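Ras-related protein Rab-21 (Homo sapiens, PDB 1Z08) is a Rab member of the Ras family with a P-loop fold, here holding phosphoaminophosphonic acid-guanylate ester and a magnesium ion. Local coordinates at residues Val9-Glu14 with Gly81-Tyr86; Gly18-Val23 with Ile59-Gly64; Val85-Asp90 with Gly118-Leu123. The protein carries 1 engineered substitution. All blocks are in the same frame, centred on the assembly; numbering follows the deposited sequence.

Contact 1: residues Val9-Glu14 with Gly81-Tyr86; sequences VVLLGE and GAILVY
V10 and L12 bind I83 and V85 through backbone hydrogen bonds that join two neighbouring parallel strands, 5-12 and 81-87, in the central sheet of the Ras-type P-loop fold. Four N-H...O bonds stitch the pair; the one from V85 N to L12 O, 2.8 Å, is nearly straight at 177°. I83 has the largest area covered by the opposite segment. Its CB lies 4.0 Å from L11 CG, and these two side chains run alongside each other, leaving the sheet on the same face. CG1, anti to the carbonyl carbon (chi1 -59°), leans back along the neighbouring strand to V9 CG1 at 3.8 Å. The tip, CD1, comes 3.7 Å from the same V9 CG1 and also reaches L11 CD1, so one ethyl arm touches both branched residues. Helix 156-168 covers this face, with F160 and L163 against I83. V10, A82, L12 and L84 occupy the other face; helix 91-108 covers A82 and the two leucines, with W100 and V101 on the latter, and V10 packs on Y76 and S79. There L12 CD1 and L84 CD2 touch at 3.6 Å. At G13, the start of the phosphate-binding loop, CA lies by V85 O, and a water makes the next link, donating to V85 O at 2.7 Å and accepting from E14 N at 3.2 Å.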
loop_
_atom_site.group_PDB
_atom_site.type_symbol
_atom_site.label_atom_id
_atom_site.label_comp_id
_atom_site.label_asym_id
_atom_site.label_seq_id
_atom_site.Cartn_x
_atom_site.Cartn_y
_atom_site.Cartn_z
ATOM N N VAL A 9 -9.304 2.368 1.644
ATOM C CA VAL A 9 -7.995 1.744 1.475
ATOM C C VAL A 9 -7.106 2.110 2.666
ATOM O O VAL A 9 -7.042 3.273 3.065
ATOM C CB VAL A 9 -7.344 2.176 0.125
ATOM C CG1 VAL A 9 -5.909 1.696 0.019
ATOM C CG2 VAL A 9 -8.165 1.656 -1.055
ATOM N N VAL A 10 -6.441 1.110 3.241
ATOM C CA VAL A 10 -5.555 1.327 4.383
ATOM C C VAL A 10 -4.109 0.978 4.016
ATOM O O VAL A 10 -3.856 -0.031 3.358
ATOM C CB VAL A 10 -6.037 0.534 5.642
ATOM C CG1 VAL A 10 -6.063 -0.973 5.386
ATOM C CG2 VAL A 10 -5.194 0.864 6.866
ATOM N N LEU A 11 -3.177 1.834 4.421
ATOM C CA LEU A 11 -1.753 1.546 4.275
ATOM C C LEU A 11 -1.199 1.014 5.592
ATOM O O LEU A 11 -1.425 1.590 6.661
ATOM C CB LEU A 11 -0.976 2.783 3.809
ATOM C CG LEU A 11 -1.000 3.065 2.301
ATOM C CD1 LEU A 11 -2.257 3.826 1.889
ATOM C CD2 LEU A 11 0.242 3.827 1.876
ATOM N N LEU A 12 -0.491 -0.107 5.507
ATOM C CA LEU A 12 0.113 -0.725 6.679
ATOM C C LEU A 12 1.580 -1.024 6.406
ATOM O O LEU A 12 1.977 -1.208 5.254
ATOM C CB LEU A 12 -0.647 -2.002 7.066
ATOM C CG LEU A 12 -2.136 -1.823 7.403
ATOM C CD1 LEU A 12 -2.914 -3.122 7.255
ATOM C CD2 LEU A 12 -2.328 -1.222 8.793
ATOM N N GLY A 13 2.383 -1.047 7.467
ATOM C CA GLY A 13 3.806 -1.353 7.348
ATOM C C GLY A 13 4.653 -0.686 8.414
ATOM O O GLY A 13 4.201 0.236 9.094
ATOM N N GLU A 14 5.894 -1.148 8.538
ATOM C CA GLU A 14 6.835 -0.665 9.555
ATOM C C GLU A 14 7.201 0.812 9.404
ATOM O O GLU A 14 6.908 1.436 8.380
ATOM C CB GLU A 14 8.101 -1.529 9.551
ATOM C CG GLU A 14 7.855 -2.993 9.890
ATOM C CD GLU A 14 7.350 -3.190 11.312
ATOM O OE1 GLU A 14 8.137 -2.981 12.263
ATOM O OE2 GLU A 14 6.170 -3.564 11.477
ATOM N N GLY A 81 -9.660 -2.378 0.408
ATOM C CA GLY A 81 -8.307 -2.671 -0.046
ATOM C C GLY A 81 -7.285 -2.376 1.033
ATOM O O GLY A 81 -7.501 -1.520 1.892
ATOM N N ALA A 82 -6.173 -3.101 0.995
ATOM C CA ALA A 82 -5.074 -2.857 1.916
ATOM C C ALA A 82 -3.764 -2.834 1.151
ATOM O O ALA A 82 -3.521 -3.687 0.295
ATOM C CB ALA A 82 -5.041 -3.910 3.009
ATOM N N ILE A 83 -2.932 -1.845 1.462
ATOM C CA ILE A 83 -1.635 -1.679 0.822
ATOM C C ILE A 83 -0.566 -1.949 1.873
ATOM O O ILE A 83 -0.327 -1.129 2.765
ATOM C CB ILE A 83 -1.470 -0.268 0.211
ATOM C CG1 ILE A 83 -2.566 -0.003 -0.832
ATOM C CG2 ILE A 83 -0.081 -0.108 -0.409
ATOM C CD1 ILE A 83 -2.542 1.403 -1.417
ATOM N N LEU A 84 0.055 -3.118 1.772
ATOM C CA LEU A 84 1.058 -3.530 2.738
ATOM C C LEU A 84 2.431 -3.179 2.196
ATOM O O LEU A 84 2.922 -3.797 1.247
ATOM C CB LEU A 84 0.941 -5.025 3.056
ATOM C CG LEU A 84 -0.438 -5.566 3.463
ATOM C CD1 LEU A 84 -0.321 -7.025 3.835
ATOM C CD2 LEU A 84 -1.052 -4.791 4.615
ATOM N N VAL A 85 3.034 -2.166 2.803
ATOM C CA VAL A 85 4.246 -1.550 2.280
ATOM C C VAL A 85 5.479 -2.061 3.017
ATOM O O VAL A 85 5.497 -2.127 4.245
ATOM C CB VAL A 85 4.183 0.003 2.384
ATOM C CG1 VAL A 85 5.359 0.650 1.654
ATOM C CG2 VAL A 85 2.862 0.532 1.827
ATOM N N TYR A 86 6.503 -2.428 2.253
ATOM C CA TYR A 86 7.814 -2.697 2.821
ATOM C C TYR A 86 8.901 -1.916 2.081
ATOM O O TYR A 86 8.666 -1.358 1.003
ATOM C CB TYR A 86 8.116 -4.201 2.838
ATOM C CG TYR A 86 8.324 -4.819 1.479
ATOM C CD1 TYR A 86 9.608 -4.954 0.944
ATOM C CD2 TYR A 86 7.244 -5.285 0.730
ATOM C CE1 TYR A 86 9.807 -5.520 -0.305
ATOM C CE2 TYR A 86 7.432 -5.858 -0.525
ATOM C CZ TYR A 86 8.721 -5.973 -1.032
ATOM O OH TYR A 86 8.925 -6.536 -2.268
HETATM O O HOH W 1 6.438 -3.451 6.438
#

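Contact 2: residues Gly18-Val23 with Ile59-Gly64; sequences GKTSLV and IWDTAG. With MG (magnesium ion), chain E; GNP (phosphoaminophosphonic acid-guanylate ester), chain F.
The flat carboxylate of D61 faces T20 edge-on: OD2 accepts from T20 OG1 at 2.6 Å through its syn lone pair, while K19 CB and T20 CA lie to one side of the plane and a magnesium-bound water to the other. That water donates to D61 OD1 at 2.7 Å and to T62 O. T20 OG1 itself binds the magnesium ion at 2.0 Å, and T38 OG1, two oxygens of phosphoaminophosphonic acid-guanylate ester and two waters complete the site. K19 leaves the helix start extended, then bends at chi3 and chi4 (-66° and -58°), which carries CE past T62 O at 3.4 Å and sets NZ between O3G at 2.7 Å and O1B at 2.8 Å of the ligand; G13 O is a further acceptor. From segment 59-64, G64 N also reaches ligand O3G, 2.9 Å away. Deeper in, V23 CG2 and I59 CG2 meet at 3.9 Å, joining helix 19-28 to strand 54-61. The T20 hydroxyl gives its proton to D61 and its oxygen to the metal, so D61 sits in the second shell, bonded to two magnesium ligands, and probably helps orient them; its negative charge may strengthen their hold on the ion.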
loop_
_atom_site.group_PDB
_atom_site.type_symbol
_atom_site.label_atom_id
_atom_site.label_comp_id
_atom_site.label_asym_id
_atom_site.label_seq_id
_atom_site.Cartn_x
_atom_site.Cartn_y
_atom_site.Cartn_z
ATOM N N GLY A 18 7.707 4.037 4.113
ATOM C CA GLY A 18 7.285 5.104 3.204
ATOM C C GLY A 18 5.788 5.199 2.951
ATOM O O GLY A 18 5.372 5.646 1.883
ATOM N N LYS A 19 4.982 4.791 3.933
ATOM C CA LYS A 19 3.517 4.848 3.820
ATOM C C LYS A 19 3.035 6.269 3.519
ATOM O O LYS A 19 2.338 6.501 2.524
ATOM C CB LYS A 19 2.843 4.342 5.103
ATOM C CG LYS A 19 3.154 2.899 5.480
ATOM C CD LYS A 19 2.454 2.470 6.778
ATOM C CE LYS A 19 2.964 3.208 8.015
ATOM N NZ LYS A 19 4.436 3.043 8.249
ATOM N N THR A 20 3.417 7.216 4.376
ATOM C CA THR A 20 3.016 8.614 4.208
ATOM C C THR A 20 3.561 9.171 2.898
ATOM O O THR A 20 2.852 9.879 2.182
ATOM C CB THR A 20 3.465 9.490 5.397
ATOM O OG1 THR A 20 2.965 8.923 6.618
ATOM C CG2 THR A 20 2.944 10.920 5.261
ATOM N N SER A 21 4.812 8.832 2.584
ATOM C CA SER A 21 5.440 9.276 1.341
ATOM C C SER A 21 4.663 8.830 0.100
ATOM O O SER A 21 4.562 9.582 -0.871
ATOM C CB SER A 21 6.897 8.813 1.260
ATOM O OG SER A 21 7.684 9.450 2.256
ATOM N N LEU A 22 4.114 7.617 0.133
ATOM C CA LEU A 22 3.295 7.130 -0.979
ATOM C C LEU A 22 2.034 7.976 -1.138
ATOM O O LEU A 22 1.705 8.399 -2.246
ATOM C CB LEU A 22 2.937 5.647 -0.809
ATOM C CG LEU A 22 4.066 4.633 -1.055
ATOM C CD1 LEU A 22 3.661 3.249 -0.575
ATOM C CD2 LEU A 22 4.481 4.584 -2.516
ATOM N N VAL A 23 1.350 8.235 -0.024
ATOM C CA VAL A 23 0.105 9.003 -0.038
ATOM C C VAL A 23 0.364 10.465 -0.425
ATOM O O VAL A 23 -0.329 11.018 -1.284
ATOM C CB VAL A 23 -0.635 8.931 1.322
ATOM C CG1 VAL A 23 -1.977 9.664 1.245
ATOM C CG2 VAL A 23 -0.854 7.483 1.749
ATOM N N ILE A 59 -8.276 7.155 1.634
ATOM C CA ILE A 59 -6.944 6.587 1.807
ATOM C C ILE A 59 -6.463 6.824 3.233
ATOM O O ILE A 59 -6.146 7.955 3.614
ATOM C CB ILE A 59 -5.929 7.173 0.786
ATOM C CG1 ILE A 59 -6.405 6.922 -0.654
ATOM C CG2 ILE A 59 -4.529 6.586 1.017
ATOM C CD1 ILE A 59 -5.606 7.662 -1.716
ATOM N N TRP A 60 -6.410 5.742 4.006
ATOM C CA TRP A 60 -6.011 5.791 5.408
ATOM C C TRP A 60 -4.520 5.555 5.590
ATOM O O TRP A 60 -3.971 4.588 5.058
ATOM C CB TRP A 60 -6.788 4.757 6.220
ATOM C CG TRP A 60 -8.172 5.183 6.554
ATOM C CD1 TRP A 60 -9.265 5.126 5.740
ATOM C CD2 TRP A 60 -8.620 5.739 7.795
ATOM N NE1 TRP A 60 -10.370 5.617 6.397
ATOM C CE2 TRP A 60 -10.003 5.997 7.662
ATOM C CE3 TRP A 60 -7.986 6.051 9.006
ATOM C CZ2 TRP A 60 -10.767 6.550 8.698
ATOM C CZ3 TRP A 60 -8.746 6.598 10.038
ATOM C CH2 TRP A 60 -10.123 6.844 9.875
ATOM N N ASP A 61 -3.887 6.454 6.342
ATOM C CA ASP A 61 -2.489 6.338 6.752
ATOM C C ASP A 61 -2.459 5.913 8.222
ATOM O O ASP A 61 -3.368 6.256 8.982
ATOM C CB ASP A 61 -1.784 7.686 6.580
ATOM C CG ASP A 61 -0.264 7.567 6.513
ATOM O OD1 ASP A 61 0.283 6.448 6.621
ATOM O OD2 ASP A 61 0.384 8.619 6.344
ATOM N N THR A 62 -1.425 5.172 8.616
ATOM C CA THR A 62 -1.303 4.657 9.989
ATOM C C THR A 62 0.061 4.949 10.610
ATOM O O THR A 62 1.030 5.220 9.903
ATOM C CB THR A 62 -1.532 3.121 10.060
ATOM O OG1 THR A 62 -0.699 2.459 9.098
ATOM C CG2 THR A 62 -2.988 2.762 9.809
ATOM N N ALA A 63 0.126 4.891 11.938
ATOM C CA ALA A 63 1.392 4.958 12.656
ATOM C C ALA A 63 2.064 3.588 12.589
ATOM O O ALA A 63 1.532 2.607 13.108
ATOM C CB ALA A 63 1.159 5.372 14.104
ATOM N N GLY A 64 3.226 3.526 11.942
ATOM C CA GLY A 64 3.930 2.261 11.727
ATOM C C GLY A 64 4.702 1.754 12.931
ATOM O O GLY A 64 5.108 0.589 12.971
HETATM MG MG MG E . 3.997 8.051 8.101
HETATM P PG GNP F . 5.740 6.183 9.953
HETATM O O1G GNP F . 6.627 6.278 11.172
HETATM O O2G GNP F . 4.892 7.401 9.691
HETATM O O3G GNP F . 4.981 4.901 10.158
HETATM N N3B GNP F . 6.672 5.989 8.657
HETATM P PB GNP F . 6.244 5.996 7.116
HETATM O O1B GNP F . 6.006 4.621 6.627
HETATM O O2B GNP F . 5.133 6.958 6.929
HETATM O O3A GNP F . 7.453 6.482 6.298
HETATM P PA GNP F . 7.725 7.876 5.701
HETATM O O1A GNP F . 6.871 8.087 4.515
HETATM O O2A GNP F . 7.717 8.945 6.730
HETATM O "O5'" GNP F . 9.196 7.770 5.151
HETATM C "C5'" GNP F . 10.242 7.280 5.989
HETATM C "C4'" GNP F . 11.589 7.560 5.348
HETATM O "O4'" GNP F . 11.705 6.825 4.102
HETATM C "C3'" GNP F . 11.853 9.022 5.003
HETATM O "O3'" GNP F . 13.221 9.290 5.245
HETATM C "C2'" GNP F . 11.482 9.085 3.522
HETATM O "O2'" GNP F . 12.101 10.136 2.807
HETATM C "C1'" GNP F . 11.986 7.725 3.047
HETATM N N9 GNP F . 11.340 7.260 1.823
HETATM C C8 GNP F . 9.995 7.059 1.606
HETATM N N7 GNP F . 9.720 6.644 0.400
HETATM C C5 GNP F . 10.962 6.563 -0.224
HETATM C C6 GNP F . 11.311 6.171 -1.544
HETATM O O6 GNP F . 10.562 5.800 -2.456
HETATM N N1 GNP F . 12.691 6.223 -1.770
HETATM C C2 GNP F . 13.618 6.618 -0.832
HETATM N N2 GNP F . 14.902 6.614 -1.219
HETATM N N3 GNP F . 13.306 6.985 0.404
HETATM C C4 GNP F . 11.967 6.940 0.640
HETATM O O HOH W 2 2.534 6.567 8.195
HETATM O O HOH W 3 5.366 9.557 7.988
#

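Contact 3: residues Val85-Asp90 with Gly118-Leu123; sequences VYDITD and GNKIDL. With GNP (phosphoaminophosphonic acid-guanylate ester), chain F.
Strands 81-87 and 113-119 end as a parallel pair: Y86 O accepts from N119 N at 2.9 Å, and I88 N, just past its strand, donates to N119 O at 3.1 Å. The Y86 side chain starts from the crowded position between its backbone N and carbonyl carbon (chi1 69°), which swings the ring over G118: the glycine CA lies 3.6 Å from the ring centroid and 22° off its normal, a CH-pi contact over the face. F94 meets the same ring edge-to-face. D87 shares its carboxylate between two tasks. K120 NZ comes to OD1 from above the carboxylate plane, a salt bridge of 2.9 Å. The bond from T89 N to OD2 closes an Asx turn as the chain leaves the strand toward helix 91-108; T89 OG1 reaches the same oxygen at 2.7 Å from the same face of the plane. I88 lays CD1 against K120 O and I121 CA, and T89 CG2 packs on L123 CB. K120, extended beyond CG, runs over one face of the guanine base of phosphoaminophosphonic acid-guanylate ester, its CG 3.5 Å from ligand C6; its NZ, anchored also by C16 O, makes a weak bond to ribose O4'. At the base edge D122 receives two bonds, N1 to OD1 at 2.8 Å and N2 to OD2 at 2.9 Å. S149 also binds OD1. The N119 amide bonds V17 O through ND2 and T148 OG1 through OD1, and so ties the phosphate-binding loop to the end of strand 144-148. The sequence N119-K120-I121-D122 is the NKxD motif of Ras-like proteins, which recognises the guanine base.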
loop_
_atom_site.group_PDB
_atom_site.type_symbol
_atom_site.label_atom_id
_atom_site.label_comp_id
_atom_site.label_asym_id
_atom_site.label_seq_id
_atom_site.Cartn_x
_atom_site.Cartn_y
_atom_site.Cartn_z
ATOM N N VAL A 85 3.034 -2.166 2.803
ATOM C CA VAL A 85 4.246 -1.550 2.280
ATOM C C VAL A 85 5.479 -2.061 3.017
ATOM O O VAL A 85 5.497 -2.127 4.245
ATOM C CB VAL A 85 4.183 0.003 2.384
ATOM C CG1 VAL A 85 5.359 0.650 1.654
ATOM C CG2 VAL A 85 2.862 0.532 1.827
ATOM N N TYR A 86 6.503 -2.428 2.253
ATOM C CA TYR A 86 7.814 -2.697 2.821
ATOM C C TYR A 86 8.901 -1.916 2.081
ATOM O O TYR A 86 8.666 -1.358 1.003
ATOM C CB TYR A 86 8.116 -4.201 2.838
ATOM C CG TYR A 86 8.324 -4.819 1.479
ATOM C CD1 TYR A 86 9.608 -4.954 0.944
ATOM C CD2 TYR A 86 7.244 -5.285 0.730
ATOM C CE1 TYR A 86 9.807 -5.520 -0.305
ATOM C CE2 TYR A 86 7.432 -5.858 -0.525
ATOM C CZ TYR A 86 8.721 -5.973 -1.032
ATOM O OH TYR A 86 8.925 -6.536 -2.268
ATOM N N ASP A 87 10.081 -1.889 2.692
ATOM C CA ASP A 87 11.257 -1.196 2.205
ATOM C C ASP A 87 12.150 -2.263 1.561
ATOM O O ASP A 87 12.532 -3.229 2.223
ATOM C CB ASP A 87 11.942 -0.549 3.420
ATOM C CG ASP A 87 13.211 0.222 3.074
ATOM O OD1 ASP A 87 13.598 1.075 3.901
ATOM O OD2 ASP A 87 13.827 -0.016 2.011
ATOM N N ILE A 88 12.459 -2.103 0.273
ATOM C CA ILE A 88 13.252 -3.113 -0.455
ATOM C C ILE A 88 14.680 -3.274 0.081
ATOM O O ILE A 88 15.339 -4.278 -0.200
ATOM C CB ILE A 88 13.296 -2.882 -1.996
ATOM C CG1 ILE A 88 14.039 -1.585 -2.351
ATOM C CG2 ILE A 88 11.890 -2.939 -2.595
ATOM C CD1 ILE A 88 14.770 -1.645 -3.678
ATOM N N THR A 89 15.146 -2.283 0.841
ATOM C CA THR A 89 16.472 -2.317 1.461
ATOM C C THR A 89 16.435 -2.921 2.867
ATOM O O THR A 89 17.478 -3.090 3.505
ATOM C CB THR A 89 17.109 -0.899 1.549
ATOM O OG1 THR A 89 16.453 -0.134 2.573
ATOM C CG2 THR A 89 17.010 -0.168 0.216
ATOM N N ASP A 90 15.237 -3.242 3.349
ATOM C CA ASP A 90 15.060 -3.721 4.716
ATOM C C ASP A 90 14.306 -5.050 4.745
ATOM O O ASP A 90 13.085 -5.085 4.557
ATOM C CB ASP A 90 14.335 -2.659 5.554
ATOM C CG ASP A 90 14.378 -2.956 7.043
ATOM O OD1 ASP A 90 13.618 -3.827 7.502
ATOM O OD2 ASP A 90 15.170 -2.307 7.760
ATOM N N GLY A 118 6.667 -3.215 -2.634
ATOM C CA GLY A 118 8.091 -3.003 -2.412
ATOM C C GLY A 118 8.457 -1.589 -2.796
ATOM O O GLY A 118 8.618 -1.280 -3.980
ATOM N N ASN A 119 8.575 -0.734 -1.787
ATOM C CA ASN A 119 8.880 0.676 -1.984
ATOM C C ASN A 119 10.376 0.969 -1.915
ATOM O O ASN A 119 11.155 0.166 -1.389
ATOM C CB ASN A 119 8.106 1.534 -0.973
ATOM C CG ASN A 119 8.217 3.026 -1.256
ATOM O OD1 ASN A 119 8.080 3.470 -2.399
ATOM N ND2 ASN A 119 8.474 3.806 -0.210
ATOM N N LYS A 120 10.754 2.127 -2.456
ATOM C CA LYS A 120 12.143 2.613 -2.496
ATOM C C LYS A 120 12.971 1.924 -3.586
ATOM O O LYS A 120 14.167 1.683 -3.405
ATOM C CB LYS A 120 12.840 2.498 -1.126
ATOM C CG LYS A 120 12.104 3.157 0.033
ATOM C CD LYS A 120 13.010 3.292 1.244
ATOM C CE LYS A 120 12.231 3.765 2.460
ATOM N NZ LYS A 120 13.113 3.898 3.661
ATOM N N ILE A 121 12.344 1.630 -4.727
ATOM C CA ILE A 121 13.058 0.968 -5.833
ATOM C C ILE A 121 14.173 1.834 -6.438
ATOM O O ILE A 121 15.030 1.334 -7.176
ATOM C CB ILE A 121 12.114 0.408 -6.938
ATOM C CG1 ILE A 121 11.316 1.535 -7.612
ATOM C CG2 ILE A 121 11.224 -0.702 -6.365
ATOM C CD1 ILE A 121 10.528 1.100 -8.845
ATOM N N ASP A 122 14.165 3.124 -6.106
ATOM C CA ASP A 122 15.266 4.023 -6.462
ATOM C C ASP A 122 16.555 3.642 -5.724
ATOM O O ASP A 122 17.653 4.053 -6.115
ATOM C CB ASP A 122 14.888 5.484 -6.183
ATOM C CG ASP A 122 14.538 5.735 -4.727
ATOM O OD1 ASP A 122 13.467 5.276 -4.277
ATOM O OD2 ASP A 122 15.338 6.397 -4.034
ATOM N N LEU A 123 16.407 2.848 -4.662
ATOM C CA LEU A 123 17.535 2.336 -3.890
ATOM C C LEU A 123 17.848 0.877 -4.238
ATOM O O LEU A 123 18.248 0.093 -3.375
ATOM C CB LEU A 123 17.264 2.490 -2.386
ATOM C CG LEU A 123 16.976 3.887 -1.823
ATOM C CD1 LEU A 123 16.695 3.799 -0.323
ATOM C CD2 LEU A 123 18.127 4.852 -2.097
HETATM P PG GNP F . 5.740 6.183 9.953
HETATM O O1G GNP F . 6.627 6.278 11.172
HETATM O O2G GNP F . 4.892 7.401 9.691
HETATM O O3G GNP F . 4.981 4.901 10.158
HETATM N N3B GNP F . 6.672 5.989 8.657
HETATM P PB GNP F . 6.244 5.996 7.116
HETATM O O1B GNP F . 6.006 4.621 6.627
HETATM O O2B GNP F . 5.133 6.958 6.929
HETATM O O3A GNP F . 7.453 6.482 6.298
HETATM P PA GNP F . 7.725 7.876 5.701
HETATM O O1A GNP F . 6.871 8.087 4.515
HETATM O O2A GNP F . 7.717 8.945 6.730
HETATM O "O5'" GNP F . 9.196 7.770 5.151
HETATM C "C5'" GNP F . 10.242 7.280 5.989
HETATM C "C4'" GNP F . 11.589 7.560 5.348
HETATM O "O4'" GNP F . 11.705 6.825 4.102
HETATM C "C3'" GNP F . 11.853 9.022 5.003
HETATM O "O3'" GNP F . 13.221 9.290 5.245
HETATM C "C2'" GNP F . 11.482 9.085 3.522
HETATM O "O2'" GNP F . 12.101 10.136 2.807
HETATM C "C1'" GNP F . 11.986 7.725 3.047
HETATM N N9 GNP F . 11.340 7.260 1.823
HETATM C C8 GNP F . 9.995 7.059 1.606
HETATM N N7 GNP F . 9.720 6.644 0.400
HETATM C C5 GNP F . 10.962 6.563 -0.224
HETATM C C6 GNP F . 11.311 6.171 -1.544
HETATM O O6 GNP F . 10.562 5.800 -2.456
HETATM N N1 GNP F . 12.691 6.223 -1.770
HETATM C C2 GNP F . 13.618 6.618 -0.832
HETATM N N2 GNP F . 14.902 6.614 -1.219
HETATM N N3 GNP F . 13.306 6.985 0.404
HETATM C C4 GNP F . 11.967 6.940 0.640
#

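How the contacts relate
Contacts 1 and 3 share strand 81-87, contact 1 on its flank toward strand 5-12 and contact 3 at its C-terminal end toward strand 113-119; their centres are 13 Å apart. Contact 2, centred about 8 Å from contact 1, is nested along the chain inside the loop closed by contact 1, and it closes before contact 3 opens. Strand 54-61 borders strand 5-12 in the same sheet, V9 O accepting from W60 N, and just beyond the strand T62 OG1 is bonded to L11 O. L22 of helix 19-28 touches V85 and N119. Contacts 2 and 3, about 14 Å apart between centres, thus meet the same ligand at its phosphates and its base, with strands of one sheet behind both.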